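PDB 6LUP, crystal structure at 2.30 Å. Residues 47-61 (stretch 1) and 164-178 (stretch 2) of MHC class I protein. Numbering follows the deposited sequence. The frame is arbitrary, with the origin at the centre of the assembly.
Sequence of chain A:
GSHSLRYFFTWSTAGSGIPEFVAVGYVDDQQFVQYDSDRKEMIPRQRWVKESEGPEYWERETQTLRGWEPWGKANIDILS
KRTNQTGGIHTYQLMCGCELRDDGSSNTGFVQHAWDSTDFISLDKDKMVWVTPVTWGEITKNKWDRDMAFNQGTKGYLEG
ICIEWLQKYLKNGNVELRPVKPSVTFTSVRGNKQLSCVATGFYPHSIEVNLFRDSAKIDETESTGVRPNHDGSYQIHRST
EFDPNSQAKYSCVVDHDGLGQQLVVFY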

ATOM      1  N   ARG A  47       8.403 -10.638 -11.765  1.00 42.87           N
ATOM      2  CA  ARG A  47       8.994 -11.538 -12.722  1.00 44.38           C
ATOM      3  C   ARG A  47       9.106 -12.956 -12.174  1.00 43.45           C
ATOM      4  O   ARG A  47       8.834 -13.917 -12.890  1.00 43.69           O
ATOM      5  N   TRP A  48       9.497 -13.082 -10.907  1.00 42.61           N
ATOM      6  CA  TRP A  48       9.661 -14.400 -10.296  1.00 42.59           C
ATOM      7  C   TRP A  48       8.391 -15.250 -10.377  1.00 41.87           C
ATOM      8  O   TRP A  48       8.460 -16.444 -10.686  1.00 42.30           O
ATOM      9  N   VAL A  49       7.238 -14.627 -10.132  1.00 40.50           N
ATOM     10  CA  VAL A  49       5.961 -15.332 -10.216  1.00 39.88           C
ATOM     11  C   VAL A  49       5.581 -15.605 -11.674  1.00 40.73           C
ATOM     12  O   VAL A  49       4.956 -16.628 -11.975  1.00 40.71           O
ATOM     13  N   LYS A  50       5.974 -14.705 -12.572  1.00 41.54           N
ATOM     14  CA  LYS A  50       5.726 -14.892 -13.999  1.00 43.01           C
ATOM     15  C   LYS A  50       6.486 -16.114 -14.521  1.00 44.15           C
ATOM     16  O   LYS A  50       5.937 -16.910 -15.278  1.00 43.91           O
ATOM     17  N   GLU A  51       7.741 -16.249 -14.091  1.00 45.33           N
ATOM     18  CA  GLU A  51       8.611 -17.351 -14.492  1.00 46.80           C
ATOM     19  C   GLU A  51       8.182 -18.685 -13.900  1.00 46.19           C
ATOM     20  O   GLU A  51       8.278 -19.718 -14.563  1.00 47.27           O
ATOM     21  N   SER A  52       7.714 -18.659 -12.655  1.00 44.57           N
ATOM     22  CA  SER A  52       7.543 -19.885 -11.876  1.00 43.95           C
ATOM     23  C   SER A  52       6.132 -20.455 -11.886  1.00 42.95           C
ATOM     24  O   SER A  52       5.909 -21.555 -11.382  1.00 43.43           O
ATOM     25  N   GLU A  53       5.179 -19.720 -12.450  1.00 41.72           N
ATOM     26  CA  GLU A  53       3.807 -20.202 -12.500  1.00 40.39           C
ATOM     27  C   GLU A  53       3.327 -20.429 -13.921  1.00 40.58           C
ATOM     28  O   GLU A  53       3.300 -19.504 -14.737  1.00 40.67           O
ATOM     29  N   GLY A  54       2.948 -21.675 -14.198  1.00 40.63           N
ATOM     30  CA  GLY A  54       2.509 -22.090 -15.522  1.00 40.33           C
ATOM     31  C   GLY A  54       1.098 -21.641 -15.852  1.00 39.39           C
ATOM     32  O   GLY A  54       0.439 -20.989 -15.036  1.00 38.27           O
ATOM     33  N   PRO A  55       0.627 -21.988 -17.061  1.00 39.69           N
ATOM     34  CA  PRO A  55      -0.702 -21.636 -17.564  1.00 39.17           C
ATOM     35  C   PRO A  55      -1.841 -21.906 -16.574  1.00 38.09           C
ATOM     36  O   PRO A  55      -2.719 -21.057 -16.413  1.00 37.41           O
ATOM     37  N   GLU A  56      -1.812 -23.061 -15.913  1.00 37.92           N
ATOM     38  CA  GLU A  56      -2.888 -23.470 -15.009  1.00 37.41           C
ATOM     39  C   GLU A  56      -3.075 -22.515 -13.837  1.00 36.07           C
ATOM     40  O   GLU A  56      -4.207 -22.229 -13.431  1.00 35.38           O
ATOM     41  N   TYR A  57      -1.963 -22.017 -13.308  1.00 35.28           N
ATOM     42  CA  TYR A  57      -1.996 -21.049 -12.230  1.00 34.41           C
ATOM     43  C   TYR A  57      -2.744 -19.768 -12.625  1.00 34.14           C
ATOM     44  O   TYR A  57      -3.618 -19.301 -11.892  1.00 33.71           O
ATOM     45  N   TRP A  58      -2.396 -19.208 -13.776  1.00 34.32           N
ATOM     46  CA  TRP A  58      -2.996 -17.958 -14.225  1.00 34.16           C
ATOM     47  C   TRP A  58      -4.436 -18.142 -14.661  1.00 34.24           C
ATOM     48  O   TRP A  58      -5.271 -17.267 -14.437  1.00 34.04           O
ATOM     49  N   GLU A  59      -4.726 -19.294 -15.256  1.00 34.72           N
ATOM     50  CA  GLU A  59      -6.081 -19.643 -15.638  1.00 34.66           C
ATOM     51  C   GLU A  59      -6.987 -19.711 -14.411  1.00 34.17           C
ATOM     52  O   GLU A  59      -8.062 -19.109 -14.400  1.00 34.19           O
ATOM     53  N   ARG A  60      -6.541 -20.412 -13.371  1.00 33.92           N
ATOM     54  CA  ARG A  60      -7.342 -20.553 -12.156  1.00 33.36           C
ATOM     55  C   ARG A  60      -7.486 -19.241 -11.387  1.00 32.89           C
ATOM     56  O   ARG A  60      -8.582 -18.904 -10.927  1.00 32.50           O
ATOM     57  N   GLU A  61      -6.384 -18.509 -11.234  1.00 32.77           N
ATOM     58  CA  GLU A  61      -6.427 -17.230 -10.517  1.00 32.63           C
ATOM     59  C   GLU A  61      -7.361 -16.229 -11.204  1.00 32.62           C
ATOM     60  O   GLU A  61      -8.072 -15.476 -10.530  1.00 32.84           O
ATOM     61  N   GLU A 164       0.495 -22.683   2.635  1.00 40.16           N
ATOM     62  CA  GLU A 164       1.204 -23.569   1.710  1.00 41.00           C
ATOM     63  C   GLU A 164       1.774 -22.842   0.481  1.00 39.53           C
ATOM     64  O   GLU A 164       2.941 -23.025   0.137  1.00 39.88           O
ATOM     65  N   TRP A 165       0.948 -22.025  -0.168  1.00 37.85           N
ATOM     66  CA  TRP A 165       1.377 -21.243  -1.330  1.00 36.98           C
ATOM     67  C   TRP A 165       2.358 -20.130  -0.961  1.00 36.98           C
ATOM     68  O   TRP A 165       3.285 -19.840  -1.724  1.00 36.87           O
ATOM     69  N   LEU A 166       2.165 -19.520   0.210  1.00 36.83           N
ATOM     70  CA  LEU A 166       3.123 -18.537   0.711  1.00 37.10           C
ATOM     71  C   LEU A 166       4.515 -19.165   0.778  1.00 38.31           C
ATOM     72  O   LEU A 166       5.496 -18.552   0.359  1.00 38.43           O
ATOM     73  N   GLN A 167       4.585 -20.400   1.270  1.00 39.46           N
ATOM     74  CA  GLN A 167       5.848 -21.132   1.358  1.00 41.03           C
ATOM     75  C   GLN A 167       6.472 -21.413  -0.006  1.00 40.95           C
ATOM     76  O   GLN A 167       7.696 -21.402  -0.149  1.00 41.55           O
ATOM     77  N   LYS A 168       5.621 -21.647  -1.002  1.00 40.20           N
ATOM     78  CA  LYS A 168       6.076 -21.852  -2.367  1.00 40.21           C
ATOM     79  C   LYS A 168       6.609 -20.543  -2.933  1.00 39.87           C
ATOM     80  O   LYS A 168       7.672 -20.514  -3.550  1.00 40.81           O
ATOM     81  N   TYR A 169       5.865 -19.463  -2.707  1.00 38.92           N
ATOM     82  CA  TYR A 169       6.269 -18.133  -3.155  1.00 38.49           C
ATOM     83  C   TYR A 169       7.614 -17.717  -2.569  1.00 39.36           C
ATOM     84  O   TYR A 169       8.465 -17.187  -3.281  1.00 39.68           O
ATOM     85  N   LEU A 170       7.802 -17.971  -1.276  1.00 40.13           N
ATOM     86  CA  LEU A 170       9.062 -17.658  -0.598  1.00 41.52           C
ATOM     87  C   LEU A 170      10.260 -18.408  -1.182  1.00 43.36           C
ATOM     88  O   LEU A 170      11.365 -17.875  -1.222  1.00 44.53           O
ATOM     89  N   LYS A 171      10.040 -19.637  -1.641  1.00 44.58           N
ATOM     90  CA  LYS A 171      11.081 -20.379  -2.341  1.00 46.29           C
ATOM     91  C   LYS A 171      11.322 -19.801  -3.740  1.00 45.96           C
ATOM     92  O   LYS A 171      12.454 -19.468  -4.088  1.00 46.89           O
ATOM     93  N   ASN A 172      10.257 -19.667  -4.530  1.00 44.93           N
ATOM     94  CA  ASN A 172      10.368 -19.210  -5.921  1.00 44.71           C
ATOM     95  C   ASN A 172      10.750 -17.741  -6.097  1.00 44.47           C
ATOM     96  O   ASN A 172      11.328 -17.370  -7.118  1.00 45.04           O
ATOM     97  N   GLY A 173      10.410 -16.908  -5.118  1.00 43.83           N
ATOM     98  CA  GLY A 173      10.755 -15.489  -5.153  1.00 44.01           C
ATOM     99  C   GLY A 173      11.835 -15.151  -4.147  1.00 44.92           C
ATOM    100  O   GLY A 173      12.034 -13.989  -3.810  1.00 44.83           O
ATOM    101  N   ASN A 174      12.535 -16.184  -3.688  1.00 46.33           N
ATOM    102  CA  ASN A 174      13.557 -16.091  -2.646  1.00 47.62           C
ATOM    103  C   ASN A 174      14.437 -14.842  -2.683  1.00 48.33           C
ATOM    104  O   ASN A 174      14.408 -14.039  -1.747  1.00 48.18           O
ATOM    105  N   VAL A 175      15.219 -14.678  -3.747  1.00 49.40           N
ATOM    106  CA  VAL A 175      16.158 -13.554  -3.813  1.00 50.34           C
ATOM    107  C   VAL A 175      15.418 -12.230  -3.988  1.00 48.88           C
ATOM    108  O   VAL A 175      15.779 -11.216  -3.382  1.00 48.69           O
ATOM    109  N   GLU A 176      14.360 -12.263  -4.792  1.00 47.84           N
ATOM    110  CA  GLU A 176      13.540 -11.091  -5.062  1.00 46.45           C
ATOM    111  C   GLU A 176      12.829 -10.595  -3.805  1.00 45.12           C
ATOM    112  O   GLU A 176      12.482  -9.421  -3.711  1.00 43.98           O
ATOM    113  N   LEU A 177      12.626 -11.490  -2.841  1.00 44.50           N
ATOM    114  CA  LEU A 177      11.914 -11.148  -1.611  1.00 43.58           C
ATOM    115  C   LEU A 177      12.822 -10.818  -0.425  1.00 44.27           C
ATOM    116  O   LEU A 177      12.342 -10.577   0.682  1.00 43.55           O
ATOM    117  N   ARG A 178      14.130 -10.799  -0.661  1.00 45.87           N
ATOM    118  CA  ARG A 178      15.091 -10.466   0.385  1.00 47.20           C
ATOM    119  C   ARG A 178      14.991  -8.988   0.767  1.00 46.98           C
ATOM    120  O   ARG A 178      14.682  -8.145  -0.081  1.00 46.52           O
TER

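The most unusual feature of this contact is a tryptophan laid against a glycine at a helix end. Trp48 and Gly173 bring their CA atoms to 5.4 Å, and the indole covers the glycine backbone: Gly173 CA sits over one face of the ring, 3.5 Å from Trp48 CD2, in a CH-pi contact with the five-membered ring. Glycine makes this possible, because an ideal CB at position 173 would point toward the first stretch and lie 2.6 Å from Trp48 CD2, a clash. Gly173 is also the first residue to leave helical geometry after helix 164-172, so the chain ends its helix just where it passes the indole.

Trp48 points toward the second stretch with chi1 in p and chi2 at -98°, and the other stretch covers more of it than of any other residue here. Its ring spans several neighbours. Trp48 CD1 meets Glu176 CB at 3.6 Å, Trp48 CZ2 reaches Leu177 CD1 at 4.2 Å, and Trp48 CH2 packs on Tyr169 CB at 3.6 Å. Glu176 and Leu177 both hold chi1 in m and point toward the first stretch. The first rule is therefore one large flat side chain that lays a single face on the other stretch, with a glycine against it.

The second rule is to give buried polar groups partners. Tyr57, with chi1 in t, points toward the second stretch; Tyr169, chi1 in m, leaves its backbone sideways, but its end comes nearer. Their hydroxyls meet in a short hydrogen bond, Tyr57 OH to Tyr169 OH at 2.5 Å, and Tyr169 OH is also hydrogen-bonded elsewhere in the structure. Tyr57 also touches Trp165, whose m rotamer brings Trp165 CZ3 to 3.6 Å from Tyr57 CD2. The two rings meet obliquely, their planes at 44°. Arg60 adds a lighter touch, Arg60 NH2 lying 3.8 Å from Trp165 CH2, while Arg60 NE holds Glu61 OE2 at 2.8 Å in a salt bridge within its own stretch.

A charged pair lies beside Trp165. Glu53, chi1 and chi2 both m, starts sideways and folds its carboxylate inward; Lys168 also starts sideways and reaches it with all four chi angles in t. Lys168 NZ donates to Glu53 OE2 at 2.7 Å, forming the salt bridge that joins the stretches. The same Glu53 OE2 lies at the edge of the Trp165 ring, 3.5 Å from Trp165 CZ3.

One water completes the polar network. Its oxygen lies 2.8 Å from Ser52 OG, 2.9 Å from Glu53 OE2 and 3.0 Å from Asn172 OD1, all three of them potential acceptors; with two protons it can serve only two of them at a time. Ser52, chi1 in p, donates from Ser52 OG to Trp48 O at 2.7 Å, turning its hydroxyl back onto its own helix and leaving Ser52 OG able to accept from the water. Asn172, chi1 in m, points toward the first stretch, and Asn172 CB packs 3.7 Å from Ser52 OG.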

ATOM      1  CB  ARG A  47      10.354 -11.012 -13.151  1.00 46.95           C
ATOM      2  CG  ARG A  47      11.016 -11.872 -14.203  1.00 50.58           C
ATOM      3  CD  ARG A  47      12.044 -11.083 -14.970  1.00 54.05           C
ATOM      4  NE  ARG A  47      13.155 -11.950 -15.330  1.00 57.96           N
ATOM      5  CZ  ARG A  47      14.245 -12.122 -14.585  1.00 59.76           C
ATOM      6  NH1 ARG A  47      14.385 -11.475 -13.427  1.00 58.58           N
ATOM      7  NH2 ARG A  47      15.205 -12.941 -15.005  1.00 62.14           N
ATOM      8  CB  TRP A  48      10.199 -14.306  -8.860  1.00 42.27           C
ATOM      9  CG  TRP A  48       9.283 -13.656  -7.862  1.00 40.95           C
ATOM     10  CD1 TRP A  48       9.332 -12.367  -7.432  1.00 40.52           C
ATOM     11  CD2 TRP A  48       8.198 -14.275  -7.150  1.00 40.02           C
ATOM     12  NE1 TRP A  48       8.345 -12.136  -6.508  1.00 39.54           N
ATOM     13  CE2 TRP A  48       7.633 -13.289  -6.315  1.00 39.23           C
ATOM     14  CE3 TRP A  48       7.649 -15.565  -7.138  1.00 39.69           C
ATOM     15  CZ2 TRP A  48       6.543 -13.548  -5.480  1.00 38.40           C
ATOM     16  CZ3 TRP A  48       6.562 -15.818  -6.312  1.00 39.01           C
ATOM     17  CH2 TRP A  48       6.024 -14.813  -5.491  1.00 38.19           C
ATOM     18  CB  VAL A  49       4.829 -14.605  -9.440  1.00 38.55           C
ATOM     19  CG1 VAL A  49       4.383 -13.336 -10.155  1.00 38.29           C
ATOM     20  CG2 VAL A  49       3.646 -15.538  -9.207  1.00 37.77           C
ATOM     21  CB  LYS A  50       6.116 -13.641 -14.785  1.00 44.07           C
ATOM     22  CG  LYS A  50       5.682 -13.652 -16.245  1.00 45.42           C
ATOM     23  CD  LYS A  50       6.675 -12.903 -17.119  1.00 47.43           C
ATOM     24  CE  LYS A  50       6.419 -11.401 -17.159  1.00 48.12           C
ATOM     25  NZ  LYS A  50       5.682 -10.996 -18.392  1.00 49.06           N
ATOM     26  CB  GLU A  51      10.049 -17.073 -14.054  1.00 48.70           C
ATOM     27  CG  GLU A  51      10.813 -16.103 -14.936  1.00 51.36           C
ATOM     28  CD  GLU A  51      12.096 -15.600 -14.290  1.00 53.45           C
ATOM     29  OE1 GLU A  51      12.966 -15.061 -15.016  1.00 55.24           O
ATOM     30  OE2 GLU A  51      12.243 -15.737 -13.053  1.00 53.50           O
ATOM     31  CB  SER A  52       8.016 -19.682 -10.430  1.00 43.82           C
ATOM     32  OG  SER A  52       7.241 -18.702  -9.759  1.00 42.49           O
ATOM     33  CB  GLU A  53       2.860 -19.273 -11.734  1.00 39.64           C
ATOM     34  CG  GLU A  53       3.052 -19.284 -10.222  1.00 39.34           C
ATOM     35  CD  GLU A  53       2.879 -20.661  -9.594  1.00 40.05           C
ATOM     36  OE1 GLU A  53       2.378 -21.596 -10.265  1.00 40.32           O
ATOM     37  OE2 GLU A  53       3.245 -20.815  -8.409  1.00 40.12           O
ATOM     38  CB  PRO A  55      -0.842 -22.524 -18.802  1.00 39.81           C
ATOM     39  CG  PRO A  55       0.552 -22.650 -19.303  1.00 40.84           C
ATOM     40  CD  PRO A  55       1.426 -22.696 -18.078  1.00 40.73           C
ATOM     41  CB  GLU A  56      -2.673 -24.902 -14.513  1.00 38.72           C
ATOM     42  CG  GLU A  56      -3.130 -25.942 -15.524  1.00 41.00           C
ATOM     43  CD  GLU A  56      -2.995 -27.373 -15.025  1.00 42.70           C
ATOM     44  OE1 GLU A  56      -2.971 -27.574 -13.780  1.00 43.06           O
ATOM     45  OE2 GLU A  56      -2.923 -28.293 -15.882  1.00 43.17           O
ATOM     46  CB  TYR A  57      -0.577 -20.712 -11.774  1.00 34.49           C
ATOM     47  CG  TYR A  57      -0.535 -19.667 -10.687  1.00 33.77           C
ATOM     48  CD1 TYR A  57      -0.551 -18.306 -11.001  1.00 33.67           C
ATOM     49  CD2 TYR A  57      -0.480 -20.035  -9.348  1.00 33.43           C
ATOM     50  CE1 TYR A  57      -0.516 -17.341 -10.006  1.00 33.26           C
ATOM     51  CE2 TYR A  57      -0.443 -19.080  -8.345  1.00 33.20           C
ATOM     52  CZ  TYR A  57      -0.462 -17.734  -8.678  1.00 32.99           C
ATOM     53  OH  TYR A  57      -0.424 -16.781  -7.688  1.00 32.45           O
ATOM     54  CB  TRP A  58      -2.145 -17.319 -15.319  1.00 34.74           C
ATOM     55  CG  TRP A  58      -0.782 -17.038 -14.802  1.00 34.81           C
ATOM     56  CD1 TRP A  58       0.358 -17.746 -15.058  1.00 35.28           C
ATOM     57  CD2 TRP A  58      -0.419 -16.011 -13.881  1.00 34.54           C
ATOM     58  NE1 TRP A  58       1.412 -17.209 -14.367  1.00 35.28           N
ATOM     59  CE2 TRP A  58       0.964 -16.141 -13.636  1.00 34.96           C
ATOM     60  CE3 TRP A  58      -1.127 -14.979 -13.247  1.00 34.17           C
ATOM     61  CZ2 TRP A  58       1.658 -15.273 -12.783  1.00 34.81           C
ATOM     62  CZ3 TRP A  58      -0.438 -14.121 -12.397  1.00 33.97           C
ATOM     63  CH2 TRP A  58       0.939 -14.279 -12.169  1.00 34.36           C
ATOM     64  CB  GLU A  59      -6.090 -20.956 -16.418  1.00 35.35           C
ATOM     65  CG  GLU A  59      -5.586 -20.800 -17.845  1.00 36.69           C
ATOM     66  CD  GLU A  59      -4.928 -22.051 -18.400  1.00 37.72           C
ATOM     67  OE1 GLU A  59      -4.197 -21.922 -19.409  1.00 38.92           O
ATOM     68  OE2 GLU A  59      -5.125 -23.156 -17.840  1.00 37.39           O
ATOM     69  CB  ARG A  60      -6.777 -21.636 -11.239  1.00 33.81           C
ATOM     70  CG  ARG A  60      -7.580 -21.816  -9.957  1.00 34.07           C
ATOM     71  CD  ARG A  60      -6.732 -22.360  -8.825  1.00 34.88           C
ATOM     72  NE  ARG A  60      -5.469 -21.630  -8.676  1.00 35.80           N
ATOM     73  CZ  ARG A  60      -4.267 -22.124  -8.984  1.00 36.44           C
ATOM     74  NH1 ARG A  60      -4.141 -23.362  -9.462  1.00 36.28           N
ATOM     75  NH2 ARG A  60      -3.187 -21.374  -8.804  1.00 36.40           N
ATOM     76  CB  GLU A  61      -5.028 -16.631 -10.324  1.00 32.78           C
ATOM     77  CG  GLU A  61      -4.102 -17.429  -9.415  1.00 32.94           C
ATOM     78  CD  GLU A  61      -4.725 -17.766  -8.072  1.00 33.08           C
ATOM     79  OE1 GLU A  61      -4.843 -16.857  -7.217  1.00 32.80           O
ATOM     80  OE2 GLU A  61      -5.086 -18.954  -7.874  1.00 33.49           O
ATOM     81  CB  GLU A 164       0.299 -24.734   1.294  1.00 42.79           C
ATOM     82  CG  GLU A 164       0.964 -25.745   0.370  1.00 45.67           C
ATOM     83  CD  GLU A 164       0.026 -26.846  -0.107  1.00 47.71           C
ATOM     84  OE1 GLU A 164       0.537 -27.831  -0.691  1.00 48.92           O
ATOM     85  OE2 GLU A 164      -1.215 -26.737   0.090  1.00 48.13           O
ATOM     86  CB  TRP A 165       0.172 -20.687  -2.092  1.00 36.03           C
ATOM     87  CG  TRP A 165      -0.511 -21.740  -2.896  1.00 35.91           C
ATOM     88  CD1 TRP A 165      -1.441 -22.639  -2.452  1.00 35.94           C
ATOM     89  CD2 TRP A 165      -0.295 -22.035  -4.281  1.00 35.79           C
ATOM     90  NE1 TRP A 165      -1.823 -23.471  -3.477  1.00 35.97           N
ATOM     91  CE2 TRP A 165      -1.134 -23.127  -4.610  1.00 35.91           C
ATOM     92  CE3 TRP A 165       0.523 -21.483  -5.275  1.00 35.70           C
ATOM     93  CZ2 TRP A 165      -1.186 -23.673  -5.901  1.00 35.92           C
ATOM     94  CZ3 TRP A 165       0.476 -22.029  -6.556  1.00 36.18           C
ATOM     95  CH2 TRP A 165      -0.378 -23.114  -6.858  1.00 36.08           C
ATOM     96  CB  LEU A 166       2.706 -17.971   2.074  1.00 36.74           C
ATOM     97  CG  LEU A 166       3.695 -17.008   2.759  1.00 37.13           C
ATOM     98  CD1 LEU A 166       4.021 -15.787   1.907  1.00 36.40           C
ATOM     99  CD2 LEU A 166       3.197 -16.578   4.132  1.00 37.28           C
ATOM    100  CB  GLN A 167       5.667 -22.421   2.159  1.00 42.28           C
ATOM    101  CG  GLN A 167       5.821 -22.195   3.654  1.00 43.92           C
ATOM    102  CD  GLN A 167       5.268 -23.327   4.493  1.00 45.60           C
ATOM    103  OE1 GLN A 167       4.650 -24.260   3.978  1.00 46.43           O
ATOM    104  NE2 GLN A 167       5.485 -23.247   5.802  1.00 46.65           N
ATOM    105  CB  LYS A 168       4.938 -22.387  -3.237  1.00 39.77           C
ATOM    106  CG  LYS A 168       5.361 -22.756  -4.650  1.00 40.25           C
ATOM    107  CD  LYS A 168       4.163 -22.890  -5.572  1.00 39.64           C
ATOM    108  CE  LYS A 168       4.590 -23.422  -6.927  1.00 40.38           C
ATOM    109  NZ  LYS A 168       3.441 -23.485  -7.865  1.00 40.04           N
ATOM    110  CB  TYR A 169       5.203 -17.090  -2.808  1.00 37.08           C
ATOM    111  CG  TYR A 169       3.873 -17.274  -3.514  1.00 35.83           C
ATOM    112  CD1 TYR A 169       3.801 -17.830  -4.793  1.00 35.68           C
ATOM    113  CD2 TYR A 169       2.688 -16.855  -2.912  1.00 34.88           C
ATOM    114  CE1 TYR A 169       2.586 -17.986  -5.438  1.00 34.98           C
ATOM    115  CE2 TYR A 169       1.466 -17.002  -3.550  1.00 34.13           C
ATOM    116  CZ  TYR A 169       1.419 -17.566  -4.809  1.00 34.25           C
ATOM    117  OH  TYR A 169       0.205 -17.711  -5.441  1.00 33.48           O
ATOM    118  CB  LEU A 170       8.953 -17.911   0.909  1.00 41.34           C
ATOM    119  CG  LEU A 170       8.070 -16.935   1.696  1.00 40.34           C
ATOM    120  CD1 LEU A 170       7.739 -17.502   3.065  1.00 40.99           C
ATOM    121  CD2 LEU A 170       8.710 -15.562   1.829  1.00 40.29           C
ATOM    122  CB  LYS A 171      10.733 -21.870  -2.403  1.00 48.11           C
ATOM    123  CG  LYS A 171      11.614 -22.698  -3.330  1.00 51.06           C
ATOM    124  CD  LYS A 171      10.866 -23.937  -3.813  1.00 53.13           C
ATOM    125  CE  LYS A 171      11.416 -24.455  -5.137  1.00 54.77           C
ATOM    126  NZ  LYS A 171      10.459 -25.388  -5.803  1.00 54.71           N
ATOM    127  CB  ASN A 172       9.080 -19.509  -6.694  1.00 43.92           C
ATOM    128  CG  ASN A 172       8.924 -20.983  -7.030  1.00 44.56           C
ATOM    129  OD1 ASN A 172       7.806 -21.477  -7.178  1.00 44.09           O
ATOM    130  ND2 ASN A 172      10.041 -21.694  -7.157  1.00 45.76           N
ATOM    131  CB  ASN A 174      14.421 -17.358  -2.656  1.00 48.64           C
ATOM    132  CG  ASN A 174      15.472 -17.368  -1.562  1.00 49.42           C
ATOM    133  OD1 ASN A 174      16.578 -17.859  -1.772  1.00 50.70           O
ATOM    134  ND2 ASN A 174      15.132 -16.833  -0.391  1.00 48.70           N
ATOM    135  CB  VAL A 175      17.268 -13.748  -4.880  1.00 52.01           C
ATOM    136  CG1 VAL A 175      16.695 -13.806  -6.287  1.00 52.53           C
ATOM    137  CG2 VAL A 175      18.299 -12.636  -4.787  1.00 53.14           C
ATOM    138  CB  GLU A 176      12.516 -11.394  -6.159  1.00 46.42           C
ATOM    139  CG  GLU A 176      13.111 -11.695  -7.531  1.00 48.11           C
ATOM    140  CD  GLU A 176      13.620 -13.128  -7.683  1.00 49.34           C
ATOM    141  OE1 GLU A 176      14.286 -13.410  -8.702  1.00 50.94           O
ATOM    142  OE2 GLU A 176      13.366 -13.973  -6.792  1.00 49.41           O
ATOM    143  CB  LEU A 177      10.926 -12.256  -1.244  1.00 42.69           C
ATOM    144  CG  LEU A 177       9.708 -12.354  -2.169  1.00 41.59           C
ATOM    145  CD1 LEU A 177       9.103 -13.748  -2.108  1.00 41.38           C
ATOM    146  CD2 LEU A 177       8.680 -11.276  -1.843  1.00 40.37           C
ATOM    147  CB  ARG A 178      16.518 -10.811  -0.050  1.00 48.80           C
ATOM    148  CG  ARG A 178      16.790 -12.303  -0.117  1.00 50.31           C
ATOM    149  CD  ARG A 178      18.243 -12.617   0.191  1.00 52.42           C
ATOM    150  NE  ARG A 178      19.067 -12.802  -1.003  1.00 53.58           N
ATOM    151  CZ  ARG A 178      19.510 -13.978  -1.441  1.00 54.58           C
ATOM    152  NH1 ARG A 178      19.210 -15.099  -0.795  1.00 54.94           N
ATOM    153  NH2 ARG A 178      20.265 -14.034  -2.530  1.00 55.43           N
TER
HETATM  154  O   HOH W   1       5.662 -19.444  -7.569  1.00 31.25           O